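Putative nucleotide sugar epimerase/ dehydratase (Bordetella bronchiseptica, PDB 2Q1S) binds NAD(H) and, as a member of the NAD-dependent epimerase/dehydratase family, probably converts nucleotide sugars used in lipopolysaccharide O-antigen biosynthesis. Local coordinates at residues Ile271-Asp276 and Gly281-Ala286; Asp259-Glu264 and Phe337-Ser342; Lys241-Met246 and Ala356-Ile361; Glu352-Lys355 and Val360-Gln363. One frame throughout, in Å; residues are numbered along the deposited sequence.

Interaction 1 of 4, residues Ile271-Asp276 and Gly281-Ala286; sequences IACAAD and GVYNIA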
loop_
_atom_site.group_PDB
_atom_site.type_symbol
_atom_site.label_atom_id
_atom_site.label_comp_id
_atom_site.label_asym_id
_atom_site.label_seq_id
_atom_site.Cartn_x
_atom_site.Cartn_y
_atom_site.Cartn_z
ATOM N N ILE A 271 -2.940 -4.326 -24.902
ATOM C CA ILE A 271 -2.440 -3.531 -26.017
ATOM C C ILE A 271 -3.343 -2.322 -26.335
ATOM O O ILE A 271 -2.859 -1.193 -26.629
ATOM C CB ILE A 271 -2.205 -4.437 -27.244
ATOM C CG1 ILE A 271 -1.021 -5.383 -26.945
ATOM C CG2 ILE A 271 -1.979 -3.582 -28.518
ATOM C CD1 ILE A 271 -0.919 -6.556 -27.882
ATOM N N ALA A 272 -4.656 -2.507 -26.260
ATOM C CA ALA A 272 -5.584 -1.376 -26.463
ATOM C C ALA A 272 -5.429 -0.298 -25.384
ATOM O O ALA A 272 -5.524 0.894 -25.659
ATOM C CB ALA A 272 -7.026 -1.865 -26.549
ATOM N N CYS A 273 -5.194 -0.731 -24.152
ATOM C CA CYS A 273 -4.907 0.213 -23.070
ATOM C C CYS A 273 -3.643 1.006 -23.398
ATOM O O CYS A 273 -3.611 2.209 -23.198
ATOM C CB CYS A 273 -4.724 -0.537 -21.747
ATOM S SG CYS A 273 -6.309 -1.088 -21.013
ATOM N N ALA A 274 -2.583 0.309 -23.817
ATOM C CA ALA A 274 -1.318 0.960 -24.157
ATOM C C ALA A 274 -1.501 1.975 -25.266
ATOM O O ALA A 274 -1.088 3.131 -25.168
ATOM C CB ALA A 274 -0.280 -0.042 -24.583
ATOM N N ALA A 275 -2.109 1.525 -26.355
ATOM C CA ALA A 275 -2.240 2.381 -27.517
ATOM C C ALA A 275 -3.137 3.598 -27.267
ATOM O O ALA A 275 -2.772 4.723 -27.607
ATOM C CB ALA A 275 -2.764 1.542 -28.703
ATOM N N ASP A 276 -4.289 3.353 -26.651
ATOM C CA ASP A 276 -5.369 4.339 -26.634
ATOM C C ASP A 276 -5.949 4.705 -25.280
ATOM O O ASP A 276 -6.815 5.584 -25.193
ATOM C CB ASP A 276 -6.517 3.882 -27.534
ATOM C CG ASP A 276 -6.140 3.852 -29.015
ATOM O OD1 ASP A 276 -5.409 4.739 -29.495
ATOM O OD2 ASP A 276 -6.601 2.932 -29.689
ATOM N N GLY A 281 -5.987 6.757 -16.251
ATOM C CA GLY A 281 -7.266 6.088 -16.270
ATOM C C GLY A 281 -7.240 4.617 -15.929
ATOM O O GLY A 281 -6.183 4.028 -15.696
ATOM N N VAL A 282 -8.453 4.041 -15.930
ATOM C CA VAL A 282 -8.645 2.615 -15.575
ATOM C C VAL A 282 -9.724 2.003 -16.463
ATOM O O VAL A 282 -10.753 2.641 -16.724
ATOM C CB VAL A 282 -8.951 2.387 -14.059
ATOM C CG1 VAL A 282 -10.154 3.231 -13.560
ATOM C CG2 VAL A 282 -9.135 0.932 -13.751
ATOM N N TYR A 283 -9.475 0.760 -16.889
ATOM C CA TYR A 283 -10.404 0.042 -17.767
ATOM C C TYR A 283 -10.551 -1.380 -17.293
ATOM O O TYR A 283 -9.580 -2.051 -17.034
ATOM C CB TYR A 283 -9.897 -0.006 -19.212
ATOM C CG TYR A 283 -9.727 1.347 -19.843
ATOM C CD1 TYR A 283 -8.518 2.061 -19.667
ATOM C CD2 TYR A 283 -10.752 1.942 -20.576
ATOM C CE1 TYR A 283 -8.361 3.340 -20.214
ATOM C CE2 TYR A 283 -10.573 3.203 -21.138
ATOM C CZ TYR A 283 -9.396 3.894 -20.945
ATOM O OH TYR A 283 -9.246 5.146 -21.522
ATOM N N ASN A 284 -11.789 -1.833 -17.185
ATOM C CA ASN A 284 -12.053 -3.273 -17.041
ATOM C C ASN A 284 -11.808 -3.980 -18.377
ATOM O O ASN A 284 -12.335 -3.548 -19.418
ATOM C CB ASN A 284 -13.502 -3.550 -16.629
ATOM C CG ASN A 284 -13.865 -2.958 -15.280
ATOM O OD1 ASN A 284 -13.035 -2.815 -14.414
ATOM N ND2 ASN A 284 -15.138 -2.634 -15.108
ATOM N N ILE A 285 -11.008 -5.049 -18.340
ATOM C CA ILE A 285 -10.799 -5.942 -19.490
ATOM C C ILE A 285 -11.509 -7.271 -19.095
ATOM O O ILE A 285 -11.030 -8.041 -18.257
ATOM C CB ILE A 285 -9.254 -6.140 -19.754
ATOM C CG1 ILE A 285 -8.604 -4.772 -20.070
ATOM C CG2 ILE A 285 -9.006 -7.150 -20.896
ATOM C CD1 ILE A 285 -9.271 -3.951 -21.163
ATOM N N ALA A 286 -12.712 -7.450 -19.647
ATOM C CA ALA A 286 -13.667 -8.436 -19.135
ATOM C C ALA A 286 -14.494 -9.033 -20.256
ATOM O O ALA A 286 -14.717 -8.388 -21.266
ATOM C CB ALA A 286 -14.594 -7.783 -18.098
#
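C273, near the end of helix 263-276, meets Y283 of strand 281-284 and I285 just beyond N284, and shows how one small sulfur side chain can serve two larger neighbours. Its SG is the only atom of the helical segment that closes on both of them. The thiol bends toward the backbone N of C273 (chi1 -77°), which carries SG out from the helix toward Y283 and I285.

Toward the tyrosine, SG lies 4.1 Å from CD1 of Y283 and 5.0 Å from the centroid of that ring. The line to the centroid falls 49° off the ring normal, an oblique sulfur-aromatic contact. On its other partner, SG touches CD1 of I285, again at 4.1 Å. Y283 and I285 are alternate residues along the chain, both with CB directed at the helix, whereas V282 and N284 turn theirs the other way, onto strand 203-212.

The far end of the tyrosine is polar and is held by other parts of the chain. Its OH is hydrogen-bonded to E334 OE1 and to the backbone N of T278 in the connecting turn, and K330 adds a cation-pi contact to the ring. These partners would be expected to limit rotation of the phenol.

Helix 263-276 follows strand 257-262 and leads into strand 281-284, and both strands run parallel to strand 203-212. The contact is buried packing of a helix on the strand that follows it, in the mixed sheet of a Rossmann-type nucleotide-binding fold.

Interaction 2 of 4, residues Asp259-Glu264 and Phe337-Ser342; sequences DFIFVE and FSADVS
F262 and I261 both extend their side chains with chi1 close to trans, and both thereby reach the loop 337-342. In F262, CG stands opposite the backbone N (chi1 -175°), bringing the ring to V341. In I261 the trans chi1 of -177° is followed by an equally extended second torsion, a fully stretched chain whose CD1 ends 3.5 Å from A339 CB. V341 answers with CG1, which approaches F262 CD2 to 3.8 Å. The valine and the phenylalanine meet at a slant, with CB of V341 resting near CB of F262 as well.

A water joins the two backbones beside this apolar pair. It accepts from F262 N at 2.9 Å and donates to V341 O at 3.0 Å, bridging where the chains do not bond directly. Within the loop, S338 OG donates to D340 OD2 at 3.0 Å, arriving 37° out of the carboxylate plane and linking the residues on either side of A339.

Two helix starts border the contact: F262 occupies the N-cap position of helix 263-276, and S342 caps helix 343-356 through its OG on D345 N. D265, in the first turn of helix 263-276, accepts from V341 N. I261 pairs through its backbone with N210 and Y212 of strand 203-212, while F262 also packs on K349 and T350, so the loop between helices 329-335 and 343-356 lies against the end of strand 257-262.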
loop_
_atom_site.group_PDB
_atom_site.type_symbol
_atom_site.label_atom_id
_atom_site.label_comp_id
_atom_site.label_asym_id
_atom_site.label_seq_id
_atom_site.Cartn_x
_atom_site.Cartn_y
_atom_site.Cartn_z
ATOM N N ASP A 259 -16.482 -14.716 -14.315
ATOM C CA ASP A 259 -16.428 -14.114 -15.634
ATOM C C ASP A 259 -15.078 -14.482 -16.255
ATOM O O ASP A 259 -14.129 -13.710 -16.179
ATOM C CB ASP A 259 -16.605 -12.587 -15.498
ATOM C CG ASP A 259 -16.479 -11.843 -16.818
ATOM O OD1 ASP A 259 -15.793 -12.355 -17.731
ATOM O OD2 ASP A 259 -17.028 -10.722 -16.933
ATOM N N PHE A 260 -14.980 -15.680 -16.828
ATOM C CA PHE A 260 -13.715 -16.113 -17.422
ATOM C C PHE A 260 -13.442 -15.294 -18.676
ATOM O O PHE A 260 -14.382 -14.917 -19.401
ATOM C CB PHE A 260 -13.751 -17.604 -17.780
ATOM C CG PHE A 260 -13.868 -18.509 -16.586
ATOM C CD1 PHE A 260 -12.760 -18.795 -15.808
ATOM C CD2 PHE A 260 -15.106 -19.063 -16.229
ATOM C CE1 PHE A 260 -12.868 -19.623 -14.685
ATOM C CE2 PHE A 260 -15.222 -19.885 -15.111
ATOM C CZ PHE A 260 -14.096 -20.168 -14.338
ATOM N N ILE A 261 -12.161 -15.039 -18.930
ATOM C CA ILE A 261 -11.738 -14.323 -20.139
ATOM C C ILE A 261 -10.500 -15.004 -20.716
ATOM O O ILE A 261 -9.584 -15.357 -19.983
ATOM C CB ILE A 261 -11.489 -12.803 -19.881
ATOM C CG1 ILE A 261 -11.121 -12.082 -21.193
ATOM C CG2 ILE A 261 -10.451 -12.586 -18.740
ATOM C CD1 ILE A 261 -11.062 -10.582 -21.094
ATOM N N PHE A 262 -10.495 -15.202 -22.038
ATOM C CA PHE A 262 -9.406 -15.938 -22.685
ATOM C C PHE A 262 -8.166 -15.056 -22.768
ATOM O O PHE A 262 -8.275 -13.857 -23.044
ATOM C CB PHE A 262 -9.874 -16.393 -24.073
ATOM C CG PHE A 262 -8.903 -17.277 -24.813
ATOM C CD1 PHE A 262 -8.502 -18.497 -24.292
ATOM C CD2 PHE A 262 -8.405 -16.878 -26.065
ATOM C CE1 PHE A 262 -7.634 -19.330 -25.016
ATOM C CE2 PHE A 262 -7.511 -17.703 -26.791
ATOM C CZ PHE A 262 -7.112 -18.916 -26.251
ATOM N N VAL A 263 -6.997 -15.660 -22.600
ATOM C CA VAL A 263 -5.782 -14.885 -22.410
ATOM C C VAL A 263 -5.411 -14.037 -23.645
ATOM O O VAL A 263 -4.904 -12.938 -23.497
ATOM C CB VAL A 263 -4.593 -15.802 -21.999
ATOM C CG1 VAL A 263 -4.179 -16.797 -23.153
ATOM C CG2 VAL A 263 -3.417 -14.990 -21.498
ATOM N N GLU A 264 -5.694 -14.518 -24.852
ATOM C CA GLU A 264 -5.412 -13.716 -26.033
ATOM C C GLU A 264 -6.269 -12.459 -26.095
ATOM O O GLU A 264 -5.816 -11.448 -26.605
ATOM C CB GLU A 264 -5.585 -14.569 -27.296
ATOM C CG GLU A 264 -4.576 -15.770 -27.304
ATOM C CD GLU A 264 -4.659 -16.672 -28.531
ATOM O OE1 GLU A 264 -5.340 -16.307 -29.521
ATOM O OE2 GLU A 264 -4.021 -17.761 -28.490
ATOM N N PHE A 337 -12.420 -2.027 -27.820
ATOM C CA PHE A 337 -12.050 -3.377 -27.421
ATOM C C PHE A 337 -13.241 -4.175 -26.875
ATOM O O PHE A 337 -13.984 -3.662 -26.041
ATOM C CB PHE A 337 -10.916 -3.352 -26.382
ATOM C CG PHE A 337 -10.681 -4.689 -25.754
ATOM C CD1 PHE A 337 -9.884 -5.638 -26.384
ATOM C CD2 PHE A 337 -11.319 -5.033 -24.577
ATOM C CE1 PHE A 337 -9.702 -6.888 -25.823
ATOM C CE2 PHE A 337 -11.131 -6.279 -24.008
ATOM C CZ PHE A 337 -10.322 -7.211 -24.640
ATOM N N SER A 338 -13.436 -5.411 -27.378
ATOM C CA SER A 338 -14.362 -6.395 -26.770
ATOM C C SER A 338 -13.687 -7.776 -26.728
ATOM O O SER A 338 -12.986 -8.175 -27.667
ATOM C CB SER A 338 -15.718 -6.466 -27.486
ATOM O OG SER A 338 -15.488 -6.642 -28.839
ATOM N N ALA A 339 -13.881 -8.489 -25.620
ATOM C CA ALA A 339 -13.336 -9.839 -25.449
ATOM C C ALA A 339 -14.390 -10.848 -25.927
ATOM O O ALA A 339 -15.278 -11.235 -25.159
ATOM C CB ALA A 339 -12.988 -10.063 -24.006
ATOM N N ASP A 340 -14.273 -11.256 -27.193
ATOM C CA ASP A 340 -15.294 -12.051 -27.900
ATOM C C ASP A 340 -15.042 -13.573 -27.993
ATOM O O ASP A 340 -15.864 -14.304 -28.559
ATOM C CB ASP A 340 -15.528 -11.442 -29.290
ATOM C CG ASP A 340 -16.086 -10.027 -29.213
ATOM O OD1 ASP A 340 -16.658 -9.674 -28.157
ATOM O OD2 ASP A 340 -15.968 -9.272 -30.205
ATOM N N VAL A 341 -13.930 -14.061 -27.439
ATOM C CA VAL A 341 -13.670 -15.513 -27.440
ATOM C C VAL A 341 -14.577 -16.205 -26.409
ATOM O O VAL A 341 -14.500 -15.935 -25.199
ATOM C CB VAL A 341 -12.166 -15.877 -27.220
ATOM C CG1 VAL A 341 -11.946 -17.393 -27.208
ATOM C CG2 VAL A 341 -11.278 -15.224 -28.283
ATOM N N SER A 342 -15.438 -17.098 -26.899
ATOM C CA SER A 342 -16.389 -17.776 -26.033
ATOM C C SER A 342 -15.695 -18.788 -25.161
ATOM O O SER A 342 -14.589 -19.225 -25.474
ATOM C CB SER A 342 -17.437 -18.498 -26.865
ATOM O OG SER A 342 -16.840 -19.540 -27.616
HETATM O O HOH W 1 -12.648 -14.165 -23.699
#

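Interaction 3 of 4, residues Lys241-Met246 and Ala356-Ile361; sequences KALKGM and ANLAVI
L243 and K244 both meet L358, and this surface contact divides neatly into apolar touches, a charged end and the backbone turns that present them.

The apolar part is loose and made of methyl and methylene groups. L243 CD1 approaches L358 CD1 to 4.3 Å, one branch end facing another, while the second branch of L358, CD2, lies 4.3 Å from CD of K244. One leucine thus spreads its two methyls over two successive residues. Its CG lies opposite the backbone N (chi1 -165°), an extended pose that sends the forked tip across to helix 234-243. L243 also rests on T304, T354 and K355, which places it between helices.

The charged part belongs to K244. Its aliphatic portion passes L358, and its ammonium goes on to a salt bridge with E362, one turn further along helix 358-366.

The backbone part concerns two helix ends. After helix 234-243, M246 N bonds to K241 O at 2.8 Å and G245 N to A242 O at 2.9 Å, with G245 at a positive phi of 75°. On the other side N357 stands at the N-cap position of helix 358-366. Its ND2 reaches back to W353 O, and its O accepts from I361 N at 2.9 Å.

The paired bonds and the left-handed glycine define a Schellman motif, here ending a helix just before the chain runs on toward P249, which contacts UDP in another crystal structure of this protein. L358 packs beside that terminus, joining it to the C-terminal helices.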
loop_
_atom_site.group_PDB
_atom_site.type_symbol
_atom_site.label_atom_id
_atom_site.label_comp_id
_atom_site.label_asym_id
_atom_site.label_seq_id
_atom_site.Cartn_x
_atom_site.Cartn_y
_atom_site.Cartn_z
ATOM N N LYS A 241 -6.625 -32.615 -14.868
ATOM C CA LYS A 241 -7.252 -33.795 -14.249
ATOM C C LYS A 241 -8.164 -34.522 -15.243
ATOM O O LYS A 241 -8.216 -35.763 -15.261
ATOM C CB LYS A 241 -8.004 -33.413 -12.970
ATOM C CG LYS A 241 -7.074 -33.087 -11.803
ATOM C CD LYS A 241 -7.793 -32.564 -10.574
ATOM C CE LYS A 241 -6.921 -32.828 -9.331
ATOM N NZ LYS A 241 -7.400 -32.103 -8.124
ATOM N N ALA A 242 -8.877 -33.752 -16.067
ATOM C CA ALA A 242 -9.740 -34.316 -17.113
ATOM C C ALA A 242 -8.939 -35.099 -18.152
ATOM O O ALA A 242 -9.320 -36.221 -18.529
ATOM C CB ALA A 242 -10.538 -33.231 -17.780
ATOM N N LEU A 243 -7.825 -34.519 -18.593
ATOM C CA LEU A 243 -6.885 -35.196 -19.497
ATOM C C LEU A 243 -6.282 -36.481 -18.918
ATOM O O LEU A 243 -5.854 -37.346 -19.669
ATOM C CB LEU A 243 -5.770 -34.233 -19.941
ATOM C CG LEU A 243 -6.118 -33.156 -20.981
ATOM C CD1 LEU A 243 -4.870 -32.360 -21.292
ATOM C CD2 LEU A 243 -6.655 -33.805 -22.262
ATOM N N LYS A 244 -6.244 -36.583 -17.590
ATOM C CA LYS A 244 -5.722 -37.747 -16.897
ATOM C C LYS A 244 -6.854 -38.720 -16.542
ATOM O O LYS A 244 -6.624 -39.738 -15.878
ATOM C CB LYS A 244 -4.965 -37.367 -15.613
ATOM C CG LYS A 244 -3.742 -36.462 -15.773
ATOM C CD LYS A 244 -2.662 -37.013 -16.688
ATOM C CE LYS A 244 -1.881 -38.170 -16.061
ATOM N NZ LYS A 244 -0.696 -38.486 -16.887
ATOM N N GLY A 245 -8.080 -38.349 -16.936
ATOM C CA GLY A 245 -9.238 -39.211 -16.719
ATOM C C GLY A 245 -9.710 -39.238 -15.276
ATOM O O GLY A 245 -10.338 -40.209 -14.837
ATOM N N MET A 246 -9.414 -38.172 -14.536
ATOM C CA MET A 246 -9.730 -38.120 -13.113
ATOM C C MET A 246 -11.026 -37.355 -12.873
ATOM O O MET A 246 -11.345 -36.425 -13.628
ATOM C CB MET A 246 -8.590 -37.462 -12.330
ATOM C CG MET A 246 -7.248 -38.178 -12.411
ATOM S SD MET A 246 -5.951 -37.212 -11.609
ATOM C CE MET A 246 -4.500 -38.221 -11.895
ATOM N N ALA A 356 -0.805 -31.029 -26.171
ATOM C CA ALA A 356 0.439 -30.997 -26.930
ATOM C C ALA A 356 1.658 -30.864 -26.012
ATOM O O ALA A 356 2.740 -31.338 -26.348
ATOM C CB ALA A 356 0.405 -29.861 -27.945
ATOM N N ASN A 357 1.451 -30.258 -24.840
ATOM C CA ASN A 357 2.544 -29.983 -23.888
ATOM C C ASN A 357 2.489 -30.744 -22.558
ATOM O O ASN A 357 3.183 -30.363 -21.598
ATOM C CB ASN A 357 2.663 -28.473 -23.620
ATOM C CG ASN A 357 3.083 -27.698 -24.854
ATOM O OD1 ASN A 357 4.248 -27.739 -25.255
ATOM N ND2 ASN A 357 2.126 -27.022 -25.489
ATOM N N LEU A 358 1.681 -31.804 -22.495
ATOM C CA LEU A 358 1.405 -32.467 -21.218
ATOM C C LEU A 358 2.669 -33.028 -20.547
ATOM O O LEU A 358 2.842 -32.873 -19.347
ATOM C CB LEU A 358 0.345 -33.573 -21.388
ATOM C CG LEU A 358 -0.319 -34.109 -20.104
ATOM C CD1 LEU A 358 -1.066 -33.023 -19.353
ATOM C CD2 LEU A 358 -1.254 -35.294 -20.389
ATOM N N ALA A 359 3.544 -33.679 -21.319
ATOM C CA ALA A 359 4.778 -34.245 -20.747
ATOM C C ALA A 359 5.649 -33.164 -20.082
ATOM O O ALA A 359 6.195 -33.367 -18.986
ATOM C CB ALA A 359 5.568 -35.002 -21.818
ATOM N N VAL A 360 5.766 -32.022 -20.757
ATOM C CA VAL A 360 6.574 -30.908 -20.293
ATOM C C VAL A 360 5.929 -30.370 -19.020
ATOM O O VAL A 360 6.620 -30.059 -18.037
ATOM C CB VAL A 360 6.696 -29.822 -21.402
ATOM C CG1 VAL A 360 7.044 -28.468 -20.833
ATOM C CG2 VAL A 360 7.744 -30.234 -22.418
ATOM N N ILE A 361 4.603 -30.268 -19.032
ATOM C CA ILE A 361 3.888 -29.752 -17.858
ATOM C C ILE A 361 4.041 -30.699 -16.670
ATOM O O ILE A 361 4.276 -30.248 -15.541
ATOM C CB ILE A 361 2.397 -29.481 -18.158
ATOM C CG1 ILE A 361 2.265 -28.383 -19.224
ATOM C CG2 ILE A 361 1.651 -29.067 -16.887
ATOM C CD1 ILE A 361 0.865 -28.222 -19.796
#

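Interaction 4 of 4, residues Glu352-Lys355 and Val360-Gln363; sequences EWTK and VIEQ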
loop_
_atom_site.group_PDB
_atom_site.type_symbol
_atom_site.label_atom_id
_atom_site.label_comp_id
_atom_site.label_asym_id
_atom_site.label_seq_id
_atom_site.Cartn_x
_atom_site.Cartn_y
_atom_site.Cartn_z
ATOM N N GLU A 352 -6.232 -28.031 -26.308
ATOM C CA GLU A 352 -5.332 -28.444 -27.395
ATOM C C GLU A 352 -3.890 -28.187 -26.991
ATOM O O GLU A 352 -3.048 -29.067 -27.090
ATOM C CB GLU A 352 -5.679 -27.732 -28.709
ATOM C CG GLU A 352 -6.980 -28.175 -29.309
ATOM N N TRP A 353 -3.616 -26.985 -26.467
ATOM C CA TRP A 353 -2.258 -26.653 -26.048
ATOM C C TRP A 353 -1.768 -27.536 -24.897
ATOM O O TRP A 353 -0.607 -27.960 -24.875
ATOM C CB TRP A 353 -2.164 -25.163 -25.657
ATOM C CG TRP A 353 -0.834 -24.797 -25.049
ATOM C CD1 TRP A 353 0.303 -24.389 -25.705
ATOM C CD2 TRP A 353 -0.514 -24.783 -23.648
ATOM N NE1 TRP A 353 1.304 -24.104 -24.781
ATOM C CE2 TRP A 353 0.842 -24.378 -23.524
ATOM C CE3 TRP A 353 -1.242 -25.091 -22.487
ATOM C CZ2 TRP A 353 1.487 -24.250 -22.267
ATOM C CZ3 TRP A 353 -0.595 -24.958 -21.218
ATOM C CH2 TRP A 353 0.767 -24.580 -21.142
ATOM N N THR A 354 -2.644 -27.794 -23.932
ATOM C CA THR A 354 -2.277 -28.615 -22.774
ATOM C C THR A 354 -1.918 -30.051 -23.193
ATOM O O THR A 354 -0.921 -30.617 -22.729
ATOM C CB THR A 354 -3.393 -28.602 -21.713
ATOM O OG1 THR A 354 -3.793 -27.242 -21.489
ATOM C CG2 THR A 354 -2.911 -29.257 -20.397
ATOM N N LYS A 355 -2.728 -30.618 -24.080
ATOM C CA LYS A 355 -2.446 -31.953 -24.636
ATOM C C LYS A 355 -1.078 -32.006 -25.308
ATOM O O LYS A 355 -0.280 -32.907 -25.039
ATOM C CB LYS A 355 -3.517 -32.356 -25.646
ATOM C CG LYS A 355 -4.853 -32.690 -25.042
ATOM C CD LYS A 355 -5.855 -33.128 -26.118
ATOM C CE LYS A 355 -5.488 -34.465 -26.688
ATOM N N VAL A 360 5.766 -32.022 -20.757
ATOM C CA VAL A 360 6.574 -30.908 -20.293
ATOM C C VAL A 360 5.929 -30.370 -19.020
ATOM O O VAL A 360 6.620 -30.059 -18.037
ATOM C CB VAL A 360 6.696 -29.822 -21.402
ATOM C CG1 VAL A 360 7.044 -28.468 -20.833
ATOM C CG2 VAL A 360 7.744 -30.234 -22.418
ATOM N N ILE A 361 4.603 -30.268 -19.032
ATOM C CA ILE A 361 3.888 -29.752 -17.858
ATOM C C ILE A 361 4.041 -30.699 -16.670
ATOM O O ILE A 361 4.276 -30.248 -15.541
ATOM C CB ILE A 361 2.397 -29.481 -18.158
ATOM C CG1 ILE A 361 2.265 -28.383 -19.224
ATOM C CG2 ILE A 361 1.651 -29.067 -16.887
ATOM C CD1 ILE A 361 0.865 -28.222 -19.796
ATOM N N GLU A 362 3.932 -32.003 -16.933
ATOM C CA GLU A 362 4.101 -32.997 -15.882
ATOM C C GLU A 362 5.470 -32.929 -15.209
ATOM O O GLU A 362 5.563 -33.049 -13.985
ATOM C CB GLU A 362 3.756 -34.403 -16.394
ATOM C CG GLU A 362 2.286 -34.666 -16.144
ATOM C CD GLU A 362 1.737 -35.864 -16.859
ATOM O OE1 GLU A 362 2.354 -36.350 -17.847
ATOM O OE2 GLU A 362 0.651 -36.308 -16.422
ATOM N N GLN A 363 6.513 -32.705 -16.001
ATOM C CA GLN A 363 7.883 -32.604 -15.488
ATOM C C GLN A 363 8.049 -31.356 -14.610
ATOM O O GLN A 363 8.741 -31.386 -13.584
ATOM C CB GLN A 363 8.883 -32.559 -16.644
ATOM C CG GLN A 363 10.328 -32.875 -16.254
#
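E362 OE2, on the helix whose I361 packs against W353 and T354, is gripped by the hydroxyl of Y240 as well as by the ammonium of K244. The neighbouring I361 points elsewhere, its CB directed at helix 343-356.

There CD1 of the isoleucine does all the touching. It lies 3.8 Å from CZ3 and 3.9 Å from CH2 of W353, at the six-membered part of the indole, and 4.0 Å from CG2 of T354. The isoleucine meets the indole on a slant and the threonine at nearly a right angle. With W353 CG set opposite its own backbone N (chi1 173°), the long ring system is carried over to I361. T354 sorts its branches: the methyl faces the isoleucine, while OG1 is hydrogen-bonded to T350 O, one turn back in the same helix.

P214 and I217 also pack on the indole, and I239 on T354. The chemistry is that of an apolar joint between two consecutive helices, with the threonine hydroxyl satisfied by its own helix and the carboxylate of E362 linked to Y240 and K244, at the end of helix 234-243, by a hydrogen bond and a salt bridge.

The four contacts form two groups. Interactions 1 and 2, with centres 14 Å apart, touch each other, share helix 263-276 and reach the same sheet; I285 and I261 meet between them, near V211 of the NAD site. Interactions 3 and 4, with centres 6 Å apart, share V360 and I361 on helix 358-366. The groups lie well apart: interactions 1 and 3 have their centres about 34 Å apart, across the chain's centre. Along the sequence, interaction 3 spans the longest interval and encloses interactions 1 and 2, while interaction 4 follows both of these. The C-terminal helices thus return to helix 234-243, so that the end of the chain packs against a helix some 110 residues earlier.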